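Local coordinates for probable membrane transporter protein MamO (Magnetospirillum magneticum, PDB 5HMA) that promotes magnetite formation and activates the MamE protease, and whose N-terminal protease-like domain, the part here, binds transition metals and is probably not a protease, at residues I35-S40 and G70-L75; A62-T67 and A74-Q79; K66-H71 and S185-V190; T134-S139 and F176-Q181; E146-P151 and N163-G168. One frame throughout, in Å; residues are numbered along the deposited sequence.

In the fold
The chain first closes at contact 1, where strand 33-37 and the short helix 38-41 after it meet strand 73-78. Contact 2 opens within that loop and pairs strand 58-68 with the same strand 73-78, so the two contacts end on shared residues. Both build the antiparallel barrel of the N-terminal half. Contact 3 begins where contact 1 ends, shares Gly70 and His71 with it, and closes the longest loop, bringing the C-terminal segment back to the barrel at the nickel site. Contacts 4 and 5 fall inside this span. Contact 4 joins strands 131-139 and 173-179 of the second sheet. Contact 5 lies within it and ties the 146-151 turn to strand 159-167.

Contact 1 (I35-S40 and G70-L75); sequences ITTLHS and GHDLAL. With NI (nickel (II) ion), chain C.
Ile35 and Leu75 cross obliquely on one face of the sheet, with Ile35 CD1 3.7 Å from Leu75 CD1. On the opposite face, Leu38 reaches back over the strand end, and its CD1 lies 4.0 Å from Ala74 CB. Between these faces the backbones pair antiparallel. Thr36 N donates to Ala74 O at 3.0 Å, in the carbonyl plane. Ala74 N returns a bond to Thr36 O at 2.8 Å. Two residues on, Leu38 N donates to Asp72 O at 2.8 Å, from well above the carbonyl plane.

The polar edge belongs to the Asp72 carboxylate. Its CG is anti to the backbone N (chi1 -171°), which brings both oxygens to His39. OD1 accepts from His39 N at 2.8 Å, and OD2 accepts from His39 ND1 at 2.6 Å. Both use syn lone pairs. The ring and carboxylate planes are 26° apart, nearly coplanar. Two bonds grip the carboxylate, and the one to ND1 helps to hold the rotation of the ring. The negative charge would probably favour a proton on ND1. This is the His-Asp pairing of trypsin-like folds, kept here in a domain that is probably not a protease.

Asp72 and Leu73 form a G1 bulge opposite Ile68 of strand 58-68. Ile164 of strand 159-167 touches Asp72, and Ile183 of helix 180-185 covers Ile35 and Leu73.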
# COMPACT_ATOMS: atom_id res chain seq x y z
N ILE A 35 -0.16 2.90 -5.79
CA ILE A 35 -1.39 2.72 -5.03
C ILE A 35 -1.10 2.93 -3.55
O ILE A 35 -0.11 2.43 -3.03
CB ILE A 35 -2.01 1.33 -5.25
CG1 ILE A 35 -2.52 1.19 -6.68
CG2 ILE A 35 -3.16 1.12 -4.28
CD1 ILE A 35 -3.80 1.94 -6.92
N THR A 36 -1.96 3.68 -2.87
CA THR A 36 -1.81 3.88 -1.44
C THR A 36 -3.20 4.05 -0.83
O THR A 36 -4.19 4.00 -1.56
CB THR A 36 -0.88 5.09 -1.14
OG1 THR A 36 -0.57 5.12 0.26
CG2 THR A 36 -1.55 6.40 -1.55
N THR A 37 -3.29 4.23 0.49
CA THR A 37 -4.58 4.41 1.16
C THR A 37 -5.05 5.86 1.02
O THR A 37 -4.25 6.78 1.20
CB THR A 37 -4.50 4.05 2.65
OG1 THR A 37 -3.17 4.29 3.15
CG2 THR A 37 -4.88 2.58 2.87
N LEU A 38 -6.33 6.05 0.71
CA LEU A 38 -6.86 7.38 0.46
C LEU A 38 -6.78 8.30 1.70
O LEU A 38 -6.33 9.44 1.59
CB LEU A 38 -8.32 7.29 -0.03
CG LEU A 38 -9.01 8.61 -0.34
CD1 LEU A 38 -8.19 9.44 -1.30
CD2 LEU A 38 -10.42 8.39 -0.90
N HIS A 39 -7.20 7.81 2.87
CA HIS A 39 -7.17 8.64 4.08
C HIS A 39 -5.75 9.11 4.44
O HIS A 39 -5.59 10.08 5.17
CB HIS A 39 -7.78 7.89 5.27
CG HIS A 39 -6.89 6.83 5.86
ND1 HIS A 39 -6.96 5.51 5.47
CD2 HIS A 39 -5.93 6.90 6.81
CE1 HIS A 39 -6.07 4.81 6.16
NE2 HIS A 39 -5.44 5.63 6.98
N SER A 40 -4.73 8.44 3.91
CA SER A 40 -3.35 8.82 4.21
C SER A 40 -2.89 10.05 3.44
O SER A 40 -1.96 10.74 3.86
CB SER A 40 -2.40 7.65 3.91
OG SER A 40 -2.75 6.51 4.67
N GLY A 70 -14.67 4.32 -1.87
CA GLY A 70 -15.39 3.17 -1.33
C GLY A 70 -14.51 2.04 -0.84
O GLY A 70 -15.00 1.09 -0.22
N HIS A 71 -13.21 2.12 -1.11
CA HIS A 71 -12.25 1.12 -0.65
C HIS A 71 -11.03 1.76 -0.02
O HIS A 71 -10.03 1.09 0.23
CB HIS A 71 -11.82 0.21 -1.80
CG HIS A 71 -12.95 -0.48 -2.49
ND1 HIS A 71 -13.47 -1.68 -2.06
CD2 HIS A 71 -13.66 -0.14 -3.59
CE1 HIS A 71 -14.46 -2.05 -2.86
NE2 HIS A 71 -14.59 -1.14 -3.80
N ASP A 72 -11.11 3.07 0.22
CA ASP A 72 -10.02 3.83 0.84
C ASP A 72 -8.71 3.68 0.07
O ASP A 72 -7.64 3.58 0.67
CB ASP A 72 -9.83 3.40 2.30
CG ASP A 72 -8.87 4.31 3.06
OD1 ASP A 72 -8.76 5.50 2.68
OD2 ASP A 72 -8.22 3.83 4.01
N LEU A 73 -8.79 3.68 -1.25
CA LEU A 73 -7.56 3.66 -2.04
C LEU A 73 -7.42 4.91 -2.92
O LEU A 73 -8.41 5.52 -3.33
CB LEU A 73 -7.49 2.41 -2.91
CG LEU A 73 -7.47 1.06 -2.18
CD1 LEU A 73 -7.26 -0.07 -3.17
CD2 LEU A 73 -6.39 1.06 -1.12
N ALA A 74 -6.16 5.26 -3.18
CA ALA A 74 -5.80 6.34 -4.09
C ALA A 74 -4.74 5.85 -5.07
O ALA A 74 -3.81 5.12 -4.69
CB ALA A 74 -5.28 7.55 -3.32
N LEU A 75 -4.91 6.23 -6.33
CA LEU A 75 -3.91 6.01 -7.37
C LEU A 75 -3.12 7.29 -7.55
O LEU A 75 -3.68 8.33 -7.89
CB LEU A 75 -4.55 5.60 -8.71
CG LEU A 75 -3.56 5.43 -9.87
CD1 LEU A 75 -2.67 4.23 -9.59
CD2 LEU A 75 -4.27 5.29 -11.23
NI NI C . -16.23 -1.00 -5.30
O HOH W 1 -16.52 1.15 -4.92
O HOH W 2 -15.88 -3.15 -5.64
O HOH W 3 -17.51 -1.40 -3.52

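Contact 2 (A62-T67 and A74-Q79); sequences AQVVKT and ALLKMQ
Strands 62-67 and 74-78 run antiparallel, and five backbone bonds join them. Gln63 and Lys77 are a hydrogen-bonded pair. Gln63 N gives to Lys77 O at 3.0 Å, from above the carbonyl plane. Lys77 N gives to Gln63 O at 2.9 Å, nearly along the C=O axis. Leu75 O then takes two donors. Val65 N binds it at 2.7 Å, close to its axis, while Lys66 N reaches it only weakly at 3.4 Å. Leu75 N donates to Lys66 O at 2.8 Å, almost straight at 175°.

Other backbone groups pair with the next strands. Leu76 bonds to Val34 of strand 33-37, Met78 to Gly32 just before it, and Ala62 to Ile47 of strand 47-51. Two lysine tips find partners away from the pairing: Lys77 NZ donates to Met78 O at 2.9 Å and also to Asn31 O, and Lys66 NZ bridges to Asp189.

The side chains fill both faces. Val64 CG2 meets Leu76 CD2 at 3.7 Å. Val65 lies alongside Lys77 on the other face, and its CG2 is tight against Lys77 CB at 3.5 Å.

Val65 and Lys66 both face Leu75, and the register slips by one residue. This is a classic beta bulge, set in a hairpin of the trypsin-like beta barrel.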
# COMPACT_ATOMS: atom_id res chain seq x y z
N ALA A 62 4.05 13.65 -6.27
CA ALA A 62 3.01 12.83 -6.87
C ALA A 62 1.69 13.56 -6.85
O ALA A 62 1.42 14.35 -5.95
CB ALA A 62 2.90 11.50 -6.14
N GLN A 63 0.88 13.31 -7.87
CA GLN A 63 -0.48 13.82 -7.93
C GLN A 63 -1.43 12.65 -7.78
O GLN A 63 -1.11 11.53 -8.17
CB GLN A 63 -0.75 14.57 -9.24
CG GLN A 63 0.21 15.72 -9.54
CD GLN A 63 0.18 16.81 -8.49
OE1 GLN A 63 -0.90 17.24 -8.05
NE2 GLN A 63 1.36 17.26 -8.06
N VAL A 64 -2.60 12.91 -7.22
CA VAL A 64 -3.66 11.92 -7.20
C VAL A 64 -4.26 11.81 -8.60
O VAL A 64 -4.67 12.81 -9.17
CB VAL A 64 -4.73 12.26 -6.16
CG1 VAL A 64 -5.88 11.28 -6.25
CG2 VAL A 64 -4.12 12.28 -4.76
N VAL A 65 -4.30 10.61 -9.16
CA VAL A 65 -4.88 10.40 -10.48
C VAL A 65 -6.35 10.06 -10.34
O VAL A 65 -7.20 10.53 -11.09
CB VAL A 65 -4.15 9.29 -11.25
CG1 VAL A 65 -4.86 8.99 -12.57
CG2 VAL A 65 -2.73 9.68 -11.49
N LYS A 66 -6.63 9.20 -9.37
CA LYS A 66 -7.97 8.70 -9.16
C LYS A 66 -8.11 8.26 -7.72
O LYS A 66 -7.22 7.62 -7.16
CB LYS A 66 -8.27 7.53 -10.11
CG LYS A 66 -9.55 6.80 -9.79
CD LYS A 66 -10.29 6.39 -11.04
CE LYS A 66 -11.69 5.85 -10.71
NZ LYS A 66 -12.48 5.54 -11.94
N THR A 67 -9.24 8.63 -7.11
CA THR A 67 -9.60 8.18 -5.78
C THR A 67 -10.51 6.96 -5.89
O THR A 67 -11.33 6.88 -6.81
CB THR A 67 -10.32 9.27 -4.97
OG1 THR A 67 -11.46 9.73 -5.70
CG2 THR A 67 -9.40 10.44 -4.69
N ALA A 74 -6.16 5.26 -3.18
CA ALA A 74 -5.80 6.34 -4.09
C ALA A 74 -4.74 5.85 -5.07
O ALA A 74 -3.81 5.12 -4.69
CB ALA A 74 -5.28 7.55 -3.32
N LEU A 75 -4.91 6.23 -6.33
CA LEU A 75 -3.91 6.01 -7.37
C LEU A 75 -3.12 7.29 -7.55
O LEU A 75 -3.68 8.33 -7.89
CB LEU A 75 -4.55 5.60 -8.71
CG LEU A 75 -3.56 5.43 -9.87
CD1 LEU A 75 -2.67 4.23 -9.59
CD2 LEU A 75 -4.27 5.29 -11.23
N LEU A 76 -1.81 7.22 -7.32
CA LEU A 76 -0.94 8.37 -7.48
C LEU A 76 -0.09 8.21 -8.73
O LEU A 76 0.17 7.09 -9.18
CB LEU A 76 -0.02 8.54 -6.26
CG LEU A 76 -0.60 8.47 -4.84
CD1 LEU A 76 0.50 8.72 -3.82
CD2 LEU A 76 -1.74 9.46 -4.67
N LYS A 77 0.35 9.33 -9.28
CA LYS A 77 1.34 9.30 -10.35
C LYS A 77 2.53 10.17 -9.94
O LYS A 77 2.37 11.36 -9.68
CB LYS A 77 0.72 9.79 -11.66
CG LYS A 77 1.70 10.11 -12.78
CD LYS A 77 2.30 8.85 -13.40
CE LYS A 77 2.95 9.18 -14.74
NZ LYS A 77 4.25 9.89 -14.57
N MET A 78 3.71 9.57 -9.87
CA MET A 78 4.92 10.34 -9.63
C MET A 78 5.25 11.21 -10.85
O MET A 78 5.14 10.75 -12.00
CB MET A 78 6.08 9.41 -9.28
CG MET A 78 5.89 8.68 -7.96
SD MET A 78 7.31 7.70 -7.39
CE MET A 78 7.07 6.16 -8.30
N GLN A 79 5.61 12.46 -10.60
CA GLN A 79 6.01 13.37 -11.66
C GLN A 79 7.51 13.22 -11.88
O GLN A 79 8.30 13.82 -11.15
CB GLN A 79 5.68 14.83 -11.31
CG GLN A 79 4.29 15.02 -10.75
CD GLN A 79 3.23 14.75 -11.79
OE1 GLN A 79 2.50 13.76 -11.71
NE2 GLN A 79 3.13 15.63 -12.77

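Contact 3 (K66-H71 and S185-V190); sequences KTIPGH and SHLQDV. With NI (nickel (II) ion), chain C.
His71 turns the edge of its imidazole toward one face of the His186 ring, with His71 CD2 about 3.5 Å above the plane of that ring. The pair is an offset edge-to-face stack, planes 68° apart. The two rings belong to a two-histidine nickel site on the surface of the trypsin-like domain. His71 NE2 and His186 NE2 each bind the ion at 2.2 Å, and three waters complete the ligands seen. Waters 1 and 2 sit across the metal from each other. His186 ND1 donates to Val182 O, a second-shell bond that helps to fix the ring and probably holds the proton on ND1, so that NE2 can bind the metal.

Ile68 crosses the His186 side chain obliquely. Its CD1 lies 3.8 Å from His186 CB, and its CG2 is equally near. Farther along the strand, Lys66 and Leu187 slide past each other in opposite directions, with Lys66 CG 3.9 Å from Leu187 CD2.

Lys66 then carries its charge to the C-terminal loop, where it forms a salt bridge with Asp189. An alanine here would remove both the ammonium group and most of the apolar chain, and would probably leave the loop after His186 held less firmly to the strand. At the tip, Lys66 NZ meets the syn lone pair of Asp189 OD2 at 2.6 Å.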
# COMPACT_ATOMS: atom_id res chain seq x y z
N LYS A 66 -6.63 9.20 -9.37
CA LYS A 66 -7.97 8.70 -9.16
C LYS A 66 -8.11 8.26 -7.72
O LYS A 66 -7.22 7.62 -7.16
CB LYS A 66 -8.27 7.53 -10.11
CG LYS A 66 -9.55 6.80 -9.79
CD LYS A 66 -10.29 6.39 -11.04
CE LYS A 66 -11.69 5.85 -10.71
NZ LYS A 66 -12.48 5.54 -11.94
N THR A 67 -9.24 8.63 -7.11
CA THR A 67 -9.60 8.18 -5.78
C THR A 67 -10.51 6.96 -5.89
O THR A 67 -11.33 6.88 -6.81
CB THR A 67 -10.32 9.27 -4.97
OG1 THR A 67 -11.46 9.73 -5.70
CG2 THR A 67 -9.40 10.44 -4.69
N ILE A 68 -10.36 6.01 -4.98
CA ILE A 68 -11.31 4.91 -4.87
C ILE A 68 -11.88 4.95 -3.45
O ILE A 68 -11.54 4.09 -2.62
CB ILE A 68 -10.64 3.57 -5.21
CG1 ILE A 68 -9.83 3.68 -6.50
CG2 ILE A 68 -11.67 2.47 -5.35
CD1 ILE A 68 -9.08 2.41 -6.87
N PRO A 69 -12.73 5.95 -3.16
CA PRO A 69 -13.17 6.25 -1.79
C PRO A 69 -13.87 5.08 -1.11
O PRO A 69 -13.68 4.87 0.09
CB PRO A 69 -14.14 7.43 -1.98
CG PRO A 69 -14.64 7.29 -3.38
CD PRO A 69 -13.43 6.79 -4.15
N GLY A 70 -14.67 4.32 -1.87
CA GLY A 70 -15.39 3.17 -1.33
C GLY A 70 -14.51 2.04 -0.84
O GLY A 70 -15.00 1.09 -0.22
N HIS A 71 -13.21 2.12 -1.11
CA HIS A 71 -12.25 1.12 -0.65
C HIS A 71 -11.03 1.76 -0.02
O HIS A 71 -10.03 1.09 0.23
CB HIS A 71 -11.82 0.21 -1.80
CG HIS A 71 -12.95 -0.48 -2.49
ND1 HIS A 71 -13.47 -1.68 -2.06
CD2 HIS A 71 -13.66 -0.14 -3.59
CE1 HIS A 71 -14.46 -2.05 -2.86
NE2 HIS A 71 -14.59 -1.14 -3.80
N SER A 185 -10.43 -3.52 -11.14
CA SER A 185 -11.79 -3.23 -11.59
C SER A 185 -12.17 -1.76 -11.44
O SER A 185 -12.96 -1.24 -12.22
CB SER A 185 -12.79 -4.10 -10.84
OG SER A 185 -12.63 -3.94 -9.44
N HIS A 186 -11.59 -1.09 -10.45
CA HIS A 186 -11.91 0.32 -10.22
C HIS A 186 -10.92 1.24 -10.96
O HIS A 186 -10.96 2.46 -10.81
CB HIS A 186 -11.92 0.64 -8.72
CG HIS A 186 -13.09 0.05 -7.98
ND1 HIS A 186 -13.12 -1.26 -7.56
CD2 HIS A 186 -14.27 0.59 -7.60
CE1 HIS A 186 -14.27 -1.51 -6.95
NE2 HIS A 186 -14.98 -0.40 -6.96
N LEU A 187 -10.06 0.65 -11.79
CA LEU A 187 -9.09 1.43 -12.54
C LEU A 187 -9.08 1.12 -14.02
O LEU A 187 -8.13 1.45 -14.73
CB LEU A 187 -7.69 1.22 -11.98
CG LEU A 187 -7.46 1.96 -10.67
CD1 LEU A 187 -6.02 1.79 -10.24
CD2 LEU A 187 -7.82 3.43 -10.83
N GLN A 188 -10.14 0.49 -14.51
CA GLN A 188 -10.19 0.13 -15.91
C GLN A 188 -10.45 1.35 -16.81
O GLN A 188 -10.81 1.20 -17.97
CB GLN A 188 -11.25 -0.95 -16.13
CG GLN A 188 -12.55 -0.70 -15.39
CD GLN A 188 -13.49 -1.89 -15.46
OE1 GLN A 188 -13.06 -3.04 -15.36
NE2 GLN A 188 -14.78 -1.62 -15.63
N ASP A 189 -10.26 2.55 -16.26
CA ASP A 189 -10.37 3.78 -17.04
C ASP A 189 -9.10 4.65 -16.98
O ASP A 189 -9.18 5.87 -17.14
CB ASP A 189 -11.59 4.60 -16.57
CG ASP A 189 -11.61 4.82 -15.06
OD1 ASP A 189 -10.65 4.42 -14.37
OD2 ASP A 189 -12.61 5.40 -14.56
N VAL A 190 -7.95 4.02 -16.75
CA VAL A 190 -6.67 4.74 -16.69
C VAL A 190 -5.60 4.08 -17.57
O VAL A 190 -5.37 4.51 -18.71
CB VAL A 190 -6.17 4.86 -15.23
CG1 VAL A 190 -5.02 5.86 -15.15
CG2 VAL A 190 -7.30 5.26 -14.29
NI NI C . -16.23 -1.00 -5.30
O HOH W 1 -16.52 1.15 -4.92
O HOH W 2 -15.88 -3.15 -5.64
O HOH W 3 -17.51 -1.40 -3.52

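Contact 4 (T134-S139 and F176-Q181); sequences THLLRS and FTVPAQ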
# COMPACT_ATOMS: atom_id res chain seq x y z
N THR A 134 -16.31 -2.96 2.93
CA THR A 134 -16.66 -4.37 3.10
C THR A 134 -15.75 -5.31 2.31
O THR A 134 -14.96 -4.87 1.48
CB THR A 134 -18.11 -4.62 2.66
OG1 THR A 134 -18.28 -4.15 1.32
CG2 THR A 134 -19.08 -3.89 3.58
N HIS A 135 -15.89 -6.61 2.59
CA HIS A 135 -15.16 -7.67 1.89
C HIS A 135 -13.65 -7.48 1.88
O HIS A 135 -12.99 -7.67 0.86
CB HIS A 135 -15.70 -7.80 0.46
CG HIS A 135 -17.19 -7.96 0.39
ND1 HIS A 135 -18.04 -6.91 0.15
CD2 HIS A 135 -17.97 -9.06 0.54
CE1 HIS A 135 -19.28 -7.34 0.15
NE2 HIS A 135 -19.27 -8.64 0.39
N LEU A 136 -13.11 -7.09 3.03
CA LEU A 136 -11.67 -7.00 3.21
C LEU A 136 -11.10 -8.33 3.71
O LEU A 136 -11.83 -9.17 4.23
CB LEU A 136 -11.32 -5.90 4.21
CG LEU A 136 -11.78 -4.50 3.82
CD1 LEU A 136 -11.68 -3.57 5.01
CD2 LEU A 136 -10.93 -3.98 2.68
N LEU A 137 -9.79 -8.50 3.54
CA LEU A 137 -9.07 -9.57 4.20
C LEU A 137 -8.66 -9.15 5.61
O LEU A 137 -8.52 -7.96 5.89
CB LEU A 137 -7.82 -9.95 3.42
CG LEU A 137 -7.99 -10.22 1.92
CD1 LEU A 137 -6.62 -10.38 1.28
CD2 LEU A 137 -8.84 -11.46 1.70
N ARG A 138 -8.44 -10.12 6.48
CA ARG A 138 -7.73 -9.86 7.73
C ARG A 138 -6.52 -10.77 7.85
O ARG A 138 -6.60 -11.96 7.56
CB ARG A 138 -8.63 -10.06 8.93
CG ARG A 138 -9.71 -9.03 9.00
CD ARG A 138 -10.41 -9.11 10.31
NE ARG A 138 -9.57 -8.67 11.42
CZ ARG A 138 -10.03 -8.48 12.64
NH1 ARG A 138 -9.23 -8.07 13.61
NH2 ARG A 138 -11.32 -8.68 12.88
N SER A 139 -5.41 -10.20 8.29
CA SER A 139 -4.22 -10.99 8.56
C SER A 139 -3.41 -10.35 9.68
O SER A 139 -3.45 -9.13 9.89
CB SER A 139 -3.36 -11.11 7.30
OG SER A 139 -2.45 -10.03 7.24
N PHE A 176 -5.96 -5.23 8.26
CA PHE A 176 -6.92 -5.39 7.18
C PHE A 176 -6.24 -5.26 5.84
O PHE A 176 -5.13 -4.71 5.75
CB PHE A 176 -8.05 -4.38 7.32
CG PHE A 176 -8.95 -4.66 8.47
CD1 PHE A 176 -8.56 -4.33 9.76
CD2 PHE A 176 -10.17 -5.29 8.28
CE1 PHE A 176 -9.38 -4.62 10.84
CE2 PHE A 176 -11.01 -5.58 9.36
CZ PHE A 176 -10.61 -5.24 10.64
N THR A 177 -6.87 -5.76 4.79
CA THR A 177 -6.31 -5.67 3.44
C THR A 177 -7.39 -5.55 2.38
O THR A 177 -8.30 -6.39 2.32
CB THR A 177 -5.43 -6.90 3.09
OG1 THR A 177 -4.38 -7.06 4.05
CG2 THR A 177 -4.82 -6.72 1.70
N VAL A 178 -7.27 -4.52 1.54
CA VAL A 178 -8.11 -4.37 0.35
C VAL A 178 -7.59 -5.31 -0.73
O VAL A 178 -6.45 -5.18 -1.15
CB VAL A 178 -8.11 -2.94 -0.16
CG1 VAL A 178 -9.10 -2.79 -1.31
CG2 VAL A 178 -8.40 -1.95 0.99
N PRO A 179 -8.42 -6.27 -1.19
CA PRO A 179 -7.97 -7.21 -2.23
C PRO A 179 -7.50 -6.51 -3.51
O PRO A 179 -8.10 -5.52 -3.92
CB PRO A 179 -9.21 -8.06 -2.50
CG PRO A 179 -9.99 -8.00 -1.23
CD PRO A 179 -9.76 -6.60 -0.68
N ALA A 180 -6.44 -7.02 -4.13
CA ALA A 180 -5.86 -6.35 -5.29
C ALA A 180 -6.83 -6.28 -6.48
O ALA A 180 -6.70 -5.41 -7.33
CB ALA A 180 -4.57 -7.05 -5.70
N GLN A 181 -7.80 -7.20 -6.54
CA GLN A 181 -8.77 -7.20 -7.64
C GLN A 181 -9.58 -5.90 -7.67
O GLN A 181 -10.04 -5.46 -8.73
CB GLN A 181 -9.71 -8.40 -7.52
CG GLN A 181 -10.72 -8.51 -8.66
CD GLN A 181 -10.08 -8.47 -10.05
OE1 GLN A 181 -8.95 -8.94 -10.25
NE2 GLN A 181 -10.79 -7.88 -11.01
O HOH W 4 -4.23 -7.89 6.71
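Arg138 leaves its strand with CB on the same sheet face as Phe176, and the two side chains then run side by side in the same direction. CG lies over the Phe176 face, 4.1 Å from the ring centroid, in a CH-pi contact. CD continues along the rim, 3.7 Å from Phe176 CE2. The chain bends at chi3 (70°), which lays NE 3.7 Å from Phe176 CZ and turns the guanidinium to 16° from the ring plane. Beyond Arg138 CZ, NH1 forms a salt bridge with Glu174. An alanine here would remove the cover on the ring and the charge facing Glu174, and would probably leave Phe176 more open and this end of the strand pair less firmly held.

Leu136 CD1 approaches the ring from another side, while its CD2 lies 3.7 Å from Val178 CG2. The other sheet face holds Leu137 and Thr177, which cross obliquely. Their backbones are a hydrogen-bonded antiparallel pair. Leu137 N gives to Thr177 O at 2.9 Å in the carbonyl plane, and Thr177 N gives to Leu137 O at 3.0 Å with a more bent geometry. Water 4 links Ser139 OG to Thr177 OG1, which also bonds to Asn163.

This joins two strands of the second trypsin-like sheet. The chemistry is divided: the arginine, partly exposed, pairs its charge with Glu174, while its methylenes and guanidinium cover a buried ring.

Contact 5 (E146-P151 and N163-G168); sequences EQTGGP and NIAATG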
# COMPACT_ATOMS: atom_id res chain seq x y z
N GLU A 146 2.56 2.14 10.23
CA GLU A 146 3.44 2.49 9.12
C GLU A 146 3.27 1.59 7.91
O GLU A 146 3.68 1.94 6.80
CB GLU A 146 4.89 2.49 9.58
CG GLU A 146 5.08 3.34 10.82
CD GLU A 146 6.53 3.63 11.11
OE1 GLU A 146 6.99 4.74 10.77
OE2 GLU A 146 7.19 2.73 11.69
N GLN A 147 2.65 0.43 8.10
CA GLN A 147 2.44 -0.51 7.00
C GLN A 147 1.21 -0.13 6.19
O GLN A 147 0.96 -0.68 5.11
CB GLN A 147 2.28 -1.95 7.52
CG GLN A 147 3.55 -2.57 8.05
CD GLN A 147 3.27 -3.86 8.78
OE1 GLN A 147 2.53 -3.87 9.76
NE2 GLN A 147 3.84 -4.97 8.29
N THR A 148 0.43 0.79 6.72
CA THR A 148 -0.80 1.20 6.06
C THR A 148 -0.49 1.74 4.67
O THR A 148 0.44 2.53 4.51
CB THR A 148 -1.55 2.25 6.91
OG1 THR A 148 -2.10 1.60 8.06
CG2 THR A 148 -2.65 2.90 6.12
N GLY A 149 -1.24 1.28 3.67
CA GLY A 149 -1.02 1.73 2.30
C GLY A 149 -0.00 0.89 1.54
O GLY A 149 0.08 0.96 0.31
N GLY A 150 0.78 0.08 2.25
CA GLY A 150 1.73 -0.82 1.62
C GLY A 150 1.11 -2.13 1.11
O GLY A 150 -0.05 -2.45 1.40
N PRO A 151 1.89 -2.90 0.35
CA PRO A 151 1.36 -4.12 -0.27
C PRO A 151 1.35 -5.36 0.64
O PRO A 151 2.27 -5.55 1.46
CB PRO A 151 2.31 -4.35 -1.45
CG PRO A 151 3.62 -3.84 -0.95
CD PRO A 151 3.25 -2.59 -0.15
N ASN A 163 -2.70 -2.81 2.36
CA ASN A 163 -2.99 -2.98 3.78
C ASN A 163 -3.52 -1.73 4.46
O ASN A 163 -3.23 -0.61 4.04
CB ASN A 163 -1.73 -3.48 4.47
CG ASN A 163 -1.34 -4.86 4.00
OD1 ASN A 163 -2.20 -5.74 3.87
ND2 ASN A 163 -0.06 -5.06 3.71
N ILE A 164 -4.32 -1.96 5.49
CA ILE A 164 -4.86 -0.92 6.36
C ILE A 164 -4.69 -1.38 7.80
O ILE A 164 -5.27 -2.41 8.19
CB ILE A 164 -6.33 -0.62 6.08
CG1 ILE A 164 -6.55 -0.23 4.61
CG2 ILE A 164 -6.86 0.44 7.06
CD1 ILE A 164 -8.02 0.05 4.26
N ALA A 165 -3.91 -0.65 8.58
CA ALA A 165 -3.83 -0.93 10.02
C ALA A 165 -4.99 -0.28 10.72
O ALA A 165 -5.20 0.93 10.59
CB ALA A 165 -2.52 -0.44 10.60
N ALA A 166 -5.77 -1.06 11.47
CA ALA A 166 -6.87 -0.48 12.23
C ALA A 166 -6.66 -0.74 13.71
O ALA A 166 -5.89 -1.61 14.09
CB ALA A 166 -8.20 -1.04 11.77
N THR A 167 -7.34 0.05 14.53
CA THR A 167 -7.28 -0.08 15.98
C THR A 167 -8.48 -0.86 16.48
O THR A 167 -9.60 -0.57 16.09
CB THR A 167 -7.26 1.31 16.66
OG1 THR A 167 -6.07 2.01 16.30
CG2 THR A 167 -7.30 1.16 18.16
N GLY A 168 -8.25 -1.86 17.34
CA GLY A 168 -9.34 -2.57 17.98
C GLY A 168 -9.97 -1.74 19.08
O GLY A 168 -9.54 -0.61 19.32
O HOH W 5 1.82 -3.10 4.29
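Three bonds join the 146-151 turn to the middle of strand 159-167. Gly149 N points at Asn163 O, 2.8 Å away and almost straight at 175°. Asn163 N answers with a 2.8 Å bond to Gly150 O, nearly along the C=O axis. Beyond them, Ala165 N donates to Thr148 OG1 at 2.9 Å. Thr148 has OG1 beside its own backbone N (chi1 -72°), and this hydroxyl also has a weak bond to Trp145 O.

A type II turn sets these groups. Gly150 N closes it on Gln147 O at 3.0 Å, and Gly149 takes a positive phi of 89°, where a CB would jam against the preceding carbonyl. Water 5 donates a hydrogen bond to Gln147 O and accepts one from Asn163 ND2. Asn163 OD1 is held by Thr177 OG1, and Gln147 OE1 by Tyr143 N.

In trypsin-like proteases this Gly-Gly-Pro turn follows the nucleophilic serine. Thr148 takes that place, consistent with an inactive protease.

The turn lies at the junction of the two sheets. Thr148 packs on Thr37 of strand 33-37, Ile164 on Val178 of strand 173-179, and Pro151 on Phe104 of strand 100-106.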